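Local coordinates for protein thioesterase (Streptomyces coelicolor, PDB 3QMW) that acts in prodiginine biosynthesis as the thioesterase RedJ, an alpha/beta-hydrolase-fold enzyme that probably hydrolyses thioester-linked intermediates of the pathway, at residues L153-V156 / I157-G161; M218-A221 / W222-Y225; Y191-H194 / P195-P198. All coordinates share one frame; numbering follows the deposited sequence.

Interaction 1 of 3, residues L153-V156 / I157-G161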
loop_
_atom_site.group_PDB
_atom_site.type_symbol
_atom_site.label_atom_id
_atom_site.label_comp_id
_atom_site.label_asym_id
_atom_site.label_seq_id
_atom_site.Cartn_x
_atom_site.Cartn_y
_atom_site.Cartn_z
ATOM N N LEU D 153 -9.981 -26.239 21.125
ATOM C CA LEU D 153 -9.222 -25.030 20.830
ATOM C C LEU D 153 -8.626 -25.065 19.429
ATOM O O LEU D 153 -8.382 -24.024 18.827
ATOM C CB LEU D 153 -8.103 -24.857 21.855
ATOM C CG LEU D 153 -7.268 -23.584 21.777
ATOM C CD1 LEU D 153 -8.150 -22.383 22.047
ATOM C CD2 LEU D 153 -6.118 -23.653 22.763
ATOM N N ARG D 154 -8.376 -26.266 18.917
ATOM C CA ARG D 154 -7.954 -26.418 17.540
ATOM C C ARG D 154 -9.096 -26.006 16.632
ATOM O O ARG D 154 -8.922 -25.146 15.768
ATOM C CB ARG D 154 -7.529 -27.857 17.235
ATOM C CG ARG D 154 -6.799 -27.994 15.906
ATOM C CD ARG D 154 -6.104 -29.346 15.731
ATOM N NE ARG D 154 -5.120 -29.300 14.638
ATOM C CZ ARG D 154 -4.934 -30.239 13.699
ATOM N NH1 ARG D 154 -5.672 -31.351 13.658
ATOM N NH2 ARG D 154 -4.000 -30.055 12.766
ATOM N N GLU D 155 -10.268 -26.601 16.843
ATOM C CA GLU D 155 -11.409 -26.351 15.968
ATOM C C GLU D 155 -11.865 -24.885 16.012
ATOM O O GLU D 155 -12.337 -24.356 15.009
ATOM C CB GLU D 155 -12.582 -27.296 16.274
ATOM C CG GLU D 155 -13.581 -27.398 15.093
ATOM C CD GLU D 155 -14.743 -28.379 15.316
ATOM O OE1 GLU D 155 -15.184 -28.563 16.481
ATOM O OE2 GLU D 155 -15.221 -28.958 14.309
ATOM N N VAL D 156 -11.707 -24.226 17.156
ATOM C CA VAL D 156 -12.066 -22.811 17.263
ATOM C C VAL D 156 -11.159 -21.950 16.389
ATOM O O VAL D 156 -11.630 -21.055 15.703
ATOM C CB VAL D 156 -12.042 -22.303 18.729
ATOM C CG1 VAL D 156 -11.636 -20.828 18.800
ATOM C CG2 VAL D 156 -13.399 -22.534 19.392
ATOM N N ILE D 157 -9.864 -22.232 16.403
ATOM C CA ILE D 157 -8.923 -21.509 15.553
ATOM C C ILE D 157 -9.160 -21.813 14.070
ATOM O O ILE D 157 -9.016 -20.930 13.223
ATOM C CB ILE D 157 -7.472 -21.840 15.925
ATOM C CG1 ILE D 157 -7.131 -21.249 17.293
ATOM C CG2 ILE D 157 -6.514 -21.288 14.889
ATOM C CD1 ILE D 157 -6.886 -19.766 17.264
ATOM N N ARG D 158 -9.528 -23.060 13.772
ATOM C CA ARG D 158 -9.813 -23.491 12.398
ATOM C C ARG D 158 -11.009 -22.763 11.799
ATOM O O ARG D 158 -10.967 -22.362 10.641
ATOM C CB ARG D 158 -10.081 -24.993 12.345
ATOM C CG ARG D 158 -10.392 -25.524 10.942
ATOM C CD ARG D 158 -10.547 -27.047 10.921
ATOM N NE ARG D 158 -9.385 -27.736 11.500
ATOM C CZ ARG D 158 -9.400 -28.531 12.578
ATOM N NH1 ARG D 158 -10.530 -28.797 13.241
ATOM N NH2 ARG D 158 -8.260 -29.084 12.993
ATOM N N ASP D 159 -12.066 -22.605 12.593
ATOM C CA ASP D 159 -13.298 -21.960 12.138
ATOM C C ASP D 159 -13.156 -20.436 12.072
ATOM O O ASP D 159 -14.000 -19.761 11.480
ATOM C CB ASP D 159 -14.482 -22.350 13.042
ATOM C CG ASP D 159 -14.749 -23.855 13.052
ATOM O OD1 ASP D 159 -14.584 -24.517 12.003
ATOM O OD2 ASP D 159 -15.126 -24.380 14.117
ATOM N N LEU D 160 -12.102 -19.904 12.692
ATOM C CA LEU D 160 -11.747 -18.480 12.577
ATOM C C LEU D 160 -10.722 -18.224 11.467
ATOM O O LEU D 160 -10.388 -17.077 11.200
ATOM C CB LEU D 160 -11.199 -17.940 13.913
ATOM C CG LEU D 160 -12.168 -17.679 15.076
ATOM C CD1 LEU D 160 -11.412 -17.226 16.328
ATOM C CD2 LEU D 160 -13.215 -16.646 14.708
ATOM N N GLY D 161 -10.220 -19.286 10.838
ATOM C CA GLY D 161 -9.280 -19.165 9.717
ATOM C C GLY D 161 -7.807 -19.188 10.096
ATOM O O GLY D 161 -6.952 -18.810 9.293
#
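The segments 153-156 and 157-161 run on through the last turns of helix 150-159, where Arg158 N donates to Arg154 O at 3.0 Å and Asp159 N to Glu155 O at 3.0 Å, with weak bonds from Ile157 N to Leu153 O and from Leu160 N to Val156 O. Arg154 and Arg158 stand one turn apart on the same face. The Arg154 chain leaves with CG opposite the backbone N (chi1 -167°) and stays extended as far as NE. Arg158 bends at chi3 instead, which carries its NH2 over one face of the Arg154 guanidinium, 3.5 Å from Arg154 NH1. The two planes stand 85° apart, so this is no flat stack. The same NH2 lies 3.4 Å from Arg154 CG. Two like charges this close should repel each other to some degree. Replacing Arg154 with alanine removes the chain under Arg158 NH2, and that end of Arg158 would probably be less fixed in its rotation. The helix ends in a Schellman motif. Gly161 sends its N to Arg158 O at 3.2 Å. Its phi is positive, 92°, and its backbone angles suit a glycine, since they bring the CB position up against the carbonyl O of Leu160. The helix belongs to the insertion between strands 129-132 and 203-208, where related thioesterases carry their lid. Leu153 packs on helix 178-189, and Leu160 touches the putative Ser-His-Asp triad. On the outer face, Asp159 OD2 lies 3.5 Å from Glu155 CG. It also sits 2.9 Å from Glu155 O, an approach of two acceptors that is likely to favour a raised proton affinity at Asp159. Val156 CG1 and Leu160 CD1 make a loose apolar contact at 4.4 Å.

Interaction 2 of 3, residues M218-A221 / W222-Y225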
loop_
_atom_site.group_PDB
_atom_site.type_symbol
_atom_site.label_atom_id
_atom_site.label_comp_id
_atom_site.label_asym_id
_atom_site.label_seq_id
_atom_site.Cartn_x
_atom_site.Cartn_y
_atom_site.Cartn_z
ATOM N N MET D 218 -18.221 -3.663 17.393
ATOM C CA MET D 218 -17.160 -3.886 18.383
ATOM C C MET D 218 -15.949 -3.015 18.083
ATOM O O MET D 218 -15.341 -2.443 18.987
ATOM C CB MET D 218 -16.716 -5.357 18.412
ATOM C CG MET D 218 -17.713 -6.317 19.039
ATOM S SD MET D 218 -17.288 -8.063 18.786
ATOM C CE MET D 218 -18.744 -8.855 19.477
ATOM N N VAL D 219 -15.602 -2.925 16.806
ATOM C CA VAL D 219 -14.462 -2.126 16.377
ATOM C C VAL D 219 -14.815 -0.646 16.445
ATOM O O VAL D 219 -13.974 0.187 16.778
ATOM C CB VAL D 219 -14.012 -2.501 14.953
ATOM C CG1 VAL D 219 -12.735 -1.745 14.573
ATOM C CG2 VAL D 219 -13.795 -4.009 14.858
ATOM N N GLU D 220 -16.068 -0.325 16.139
ATOM C CA GLU D 220 -16.574 1.026 16.318
ATOM C C GLU D 220 -16.383 1.492 17.756
ATOM O O GLU D 220 -16.108 2.665 17.992
ATOM C CB GLU D 220 -18.060 1.094 15.955
ATOM C CG GLU D 220 -18.680 2.517 15.992
ATOM C CD GLU D 220 -18.142 3.441 14.903
ATOM O OE1 GLU D 220 -17.784 2.945 13.809
ATOM O OE2 GLU D 220 -18.084 4.666 15.137
ATOM N N ALA D 221 -16.520 0.572 18.710
ATOM C CA ALA D 221 -16.411 0.890 20.143
ATOM C C ALA D 221 -15.053 1.469 20.593
ATOM O O ALA D 221 -14.938 1.959 21.711
ATOM C CB ALA D 221 -16.775 -0.346 20.982
ATOM N N TRP D 222 -14.037 1.414 19.737
ATOM C CA TRP D 222 -12.736 2.039 20.019
ATOM C C TRP D 222 -12.769 3.568 19.962
ATOM O O TRP D 222 -11.844 4.225 20.448
ATOM C CB TRP D 222 -11.680 1.572 19.004
ATOM C CG TRP D 222 -11.101 0.223 19.260
ATOM C CD1 TRP D 222 -11.568 -0.974 18.796
ATOM C CD2 TRP D 222 -9.918 -0.073 20.016
ATOM N NE1 TRP D 222 -10.754 -1.992 19.221
ATOM C CE2 TRP D 222 -9.737 -1.466 19.975
ATOM C CE3 TRP D 222 -8.999 0.708 20.726
ATOM C CZ2 TRP D 222 -8.681 -2.099 20.623
ATOM C CZ3 TRP D 222 -7.946 0.078 21.368
ATOM C CH2 TRP D 222 -7.798 -1.309 21.315
ATOM N N ARG D 223 -13.804 4.126 19.332
ATOM C CA ARG D 223 -13.832 5.555 18.995
ATOM C C ARG D 223 -13.562 6.446 20.209
ATOM O O ARG D 223 -12.634 7.268 20.170
ATOM C CB ARG D 223 -15.163 5.931 18.314
ATOM C CG ARG D 223 -15.343 7.426 18.004
ATOM C CD ARG D 223 -16.707 7.702 17.374
ATOM N NE ARG D 223 -16.882 6.965 16.120
ATOM C CZ ARG D 223 -16.362 7.316 14.943
ATOM N NH1 ARG D 223 -15.613 8.411 14.815
ATOM N NH2 ARG D 223 -16.590 6.560 13.877
ATOM N N PRO D 224 -14.345 6.268 21.298
ATOM C CA PRO D 224 -14.149 7.104 22.481
ATOM C C PRO D 224 -12.867 6.809 23.263
ATOM O O PRO D 224 -12.625 7.472 24.265
ATOM C CB PRO D 224 -15.380 6.787 23.338
ATOM C CG PRO D 224 -15.733 5.401 22.970
ATOM C CD PRO D 224 -15.441 5.298 21.501
ATOM N N TYR D 225 -12.061 5.840 22.816
ATOM C CA TYR D 225 -10.771 5.543 23.460
ATOM C C TYR D 225 -9.670 6.525 23.081
ATOM O O TYR D 225 -8.559 6.429 23.601
ATOM C CB TYR D 225 -10.322 4.102 23.180
ATOM C CG TYR D 225 -11.003 3.108 24.077
ATOM C CD1 TYR D 225 -12.232 2.558 23.737
ATOM C CD2 TYR D 225 -10.430 2.740 25.292
ATOM C CE1 TYR D 225 -12.874 1.651 24.582
ATOM C CE2 TYR D 225 -11.058 1.830 26.144
ATOM C CZ TYR D 225 -12.280 1.296 25.784
ATOM O OH TYR D 225 -12.912 0.410 26.618
#
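Trp222 brings the edge of its indole over the end of helix 216-220, with CD1 3.3 Å from Val219 O, which lies near the ring plane. The chain turns here through a type I beta turn from Glu220 to Arg223, closed by Arg223 N donating to Glu220 O at 3.0 Å. Trp222 N also donates to Val219 O. Glu220 and Arg223 lie side by side and point the same way across the turn. Glu220 bends at chi2 (68°) and Arg223 at chi3 (-60°), which brings their charged ends together in a salt bridge. Arg223 uses its side edge, and one oxygen takes both bonds: Glu220 OE2 is 2.8 Å from Arg223 NE and 2.7 Å from Arg223 NH2. That oxygen lies in the guanidinium plane, and the carboxylate is tilted 27° from it. Glu220 OE1 makes a further salt bridge with Arg232 on strand 230-235, so the carboxylate joins the turn to the edge strand of the alpha/beta-hydrolase sheet. Trp222 NE1 donates to Ser134 O, and Tyr225 OH is hydrogen-bonded to His138 ND1. At the other end of the Tyr225 ring, CD1 meets Ala221 O edge-on at 3.4 Å.

Interaction 3 of 3, residues Y191-H194 / P195-P198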
loop_
_atom_site.group_PDB
_atom_site.type_symbol
_atom_site.label_atom_id
_atom_site.label_comp_id
_atom_site.label_asym_id
_atom_site.label_seq_id
_atom_site.Cartn_x
_atom_site.Cartn_y
_atom_site.Cartn_z
ATOM N N TYR D 191 -8.451 -10.141 31.559
ATOM C CA TYR D 191 -8.394 -8.687 31.475
ATOM C C TYR D 191 -9.790 -8.157 31.711
ATOM O O TYR D 191 -10.759 -8.687 31.163
ATOM C CB TYR D 191 -7.911 -8.279 30.080
ATOM C CG TYR D 191 -7.841 -6.791 29.793
ATOM C CD1 TYR D 191 -6.707 -6.052 30.120
ATOM C CD2 TYR D 191 -8.887 -6.138 29.142
ATOM C CE1 TYR D 191 -6.629 -4.703 29.842
ATOM C CE2 TYR D 191 -8.821 -4.786 28.856
ATOM C CZ TYR D 191 -7.690 -4.074 29.208
ATOM O OH TYR D 191 -7.629 -2.735 28.912
ATOM N N ASP D 192 -9.897 -7.138 32.555
ATOM C CA ASP D 192 -11.112 -6.329 32.610
ATOM C C ASP D 192 -10.685 -4.874 32.664
ATOM O O ASP D 192 -9.773 -4.516 33.404
ATOM C CB ASP D 192 -12.013 -6.706 33.796
ATOM C CG ASP D 192 -13.503 -6.591 33.457
ATOM O OD1 ASP D 192 -13.982 -7.352 32.594
ATOM O OD2 ASP D 192 -14.201 -5.739 34.059
ATOM N N TRP D 193 -11.342 -4.046 31.861
ATOM C CA TRP D 193 -10.868 -2.694 31.608
ATOM C C TRP D 193 -11.050 -1.755 32.810
ATOM O O TRP D 193 -12.156 -1.291 33.079
ATOM C CB TRP D 193 -11.544 -2.127 30.356
ATOM C CG TRP D 193 -11.150 -0.734 30.035
ATOM C CD1 TRP D 193 -9.942 -0.307 29.573
ATOM C CD2 TRP D 193 -11.972 0.429 30.156
ATOM N NE1 TRP D 193 -9.958 1.059 29.396
ATOM C CE2 TRP D 193 -11.193 1.535 29.751
ATOM C CE3 TRP D 193 -13.293 0.644 30.570
ATOM C CZ2 TRP D 193 -11.692 2.841 29.742
ATOM C CZ3 TRP D 193 -13.791 1.945 30.562
ATOM C CH2 TRP D 193 -12.991 3.026 30.149
ATOM N N HIS D 194 -9.944 -1.521 33.525
ATOM C CA HIS D 194 -9.804 -0.431 34.496
ATOM C C HIS D 194 -10.140 0.889 33.809
ATOM O O HIS D 194 -9.387 1.328 32.939
ATOM C CB HIS D 194 -8.346 -0.327 35.005
ATOM C CG HIS D 194 -8.005 -1.281 36.113
ATOM N ND1 HIS D 194 -7.387 -2.495 35.889
ATOM C CD2 HIS D 194 -8.164 -1.184 37.456
ATOM C CE1 HIS D 194 -7.194 -3.110 37.044
ATOM N NE2 HIS D 194 -7.659 -2.337 38.010
ATOM N N PRO D 195 -11.259 1.534 34.192
ATOM C CA PRO D 195 -11.554 2.824 33.568
ATOM C C PRO D 195 -10.412 3.829 33.697
ATOM O O PRO D 195 -9.756 3.920 34.744
ATOM C CB PRO D 195 -12.803 3.302 34.315
ATOM C CG PRO D 195 -13.480 2.030 34.721
ATOM C CD PRO D 195 -12.343 1.111 35.101
ATOM N N ARG D 196 -10.185 4.556 32.609
ATOM C CA ARG D 196 -9.083 5.492 32.508
ATOM C C ARG D 196 -9.427 6.495 31.401
ATOM O O ARG D 196 -10.385 6.273 30.648
ATOM C CB ARG D 196 -7.781 4.726 32.220
ATOM C CG ARG D 196 -7.571 4.347 30.758
ATOM C CD ARG D 196 -6.567 3.218 30.628
ATOM N NE ARG D 196 -7.181 1.936 30.941
ATOM C CZ ARG D 196 -6.512 0.814 31.183
ATOM N NH1 ARG D 196 -5.181 0.799 31.167
ATOM N NH2 ARG D 196 -7.184 -0.302 31.455
ATOM N N PRO D 197 -8.649 7.587 31.288
ATOM C CA PRO D 197 -8.987 8.607 30.308
ATOM C C PRO D 197 -8.687 8.155 28.876
ATOM O O PRO D 197 -8.085 7.090 28.682
ATOM C CB PRO D 197 -8.096 9.786 30.711
ATOM C CG PRO D 197 -6.963 9.201 31.488
ATOM C CD PRO D 197 -7.303 7.794 31.855
ATOM N N PRO D 198 -9.109 8.953 27.875
ATOM C CA PRO D 198 -8.811 8.638 26.476
ATOM C C PRO D 198 -7.419 9.095 26.044
ATOM O O PRO D 198 -6.835 9.982 26.654
ATOM C CB PRO D 198 -9.899 9.399 25.707
ATOM C CG PRO D 198 -10.200 10.583 26.561
ATOM C CD PRO D 198 -9.970 10.148 27.996
#
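Trp193 lies flat beneath Pro195, whose CA stands over the six-membered ring in a CH-pi contact, 3.7 Å from the centroid and 10° off the ring normal. Arg196 folds back on the same side of the indole. Its guanidinium is turned 18° from the Trp193 plane and meets the pyrrole end obliquely, with Arg196 NH2 3.3 Å from Trp193 CD1. Arg196 NE is 3.3 Å from Trp193 NE1, but both are donors and no bond links them. Trp193 NE1 donates to Tyr112 OH instead. The return of the arginine comes from its torsions: CG sits between the backbone N and carbonyl carbon (chi1 81°), and the chain bends again at chi3. This lets NE reach His194 O at 3.0 Å in a weak, bent bond. Residues 191-198 lie in the irregular link between helix 178-189 and strand 203-208 of the alpha/beta-hydrolase fold, laid against helix 106-120. Tyr191 enters from the side, its OH at the edge of the Trp193 ring and in its plane. That OH is hydrogen-bonded to Glu113 OE2 and lies 3.5 Å from Arg196 NH2. Arg196 NH2 and Glu113 also form a long, weak ion pair.

From the N terminus, interaction 1 comes first, at the end of helix 150-159. Helices 169-176 and 178-189 follow, then interaction 3, strand 203-208, interaction 2 at the end of helix 216-220, and strand 230-235. All three contacts are local and follow in series, so none nests in or crosses another, and none closes a long loop. Interaction 1 lies apart, its centre about 26 Å from that of interaction 2 and about 29 Å from that of interaction 3. Interactions 2 and 3 touch. The Tyr225 and Trp193 rings meet edge-to-face, and Pro198 packs on the backbone of 224-225. Together they join the links flanking strand 203-208 beside helix 106-120.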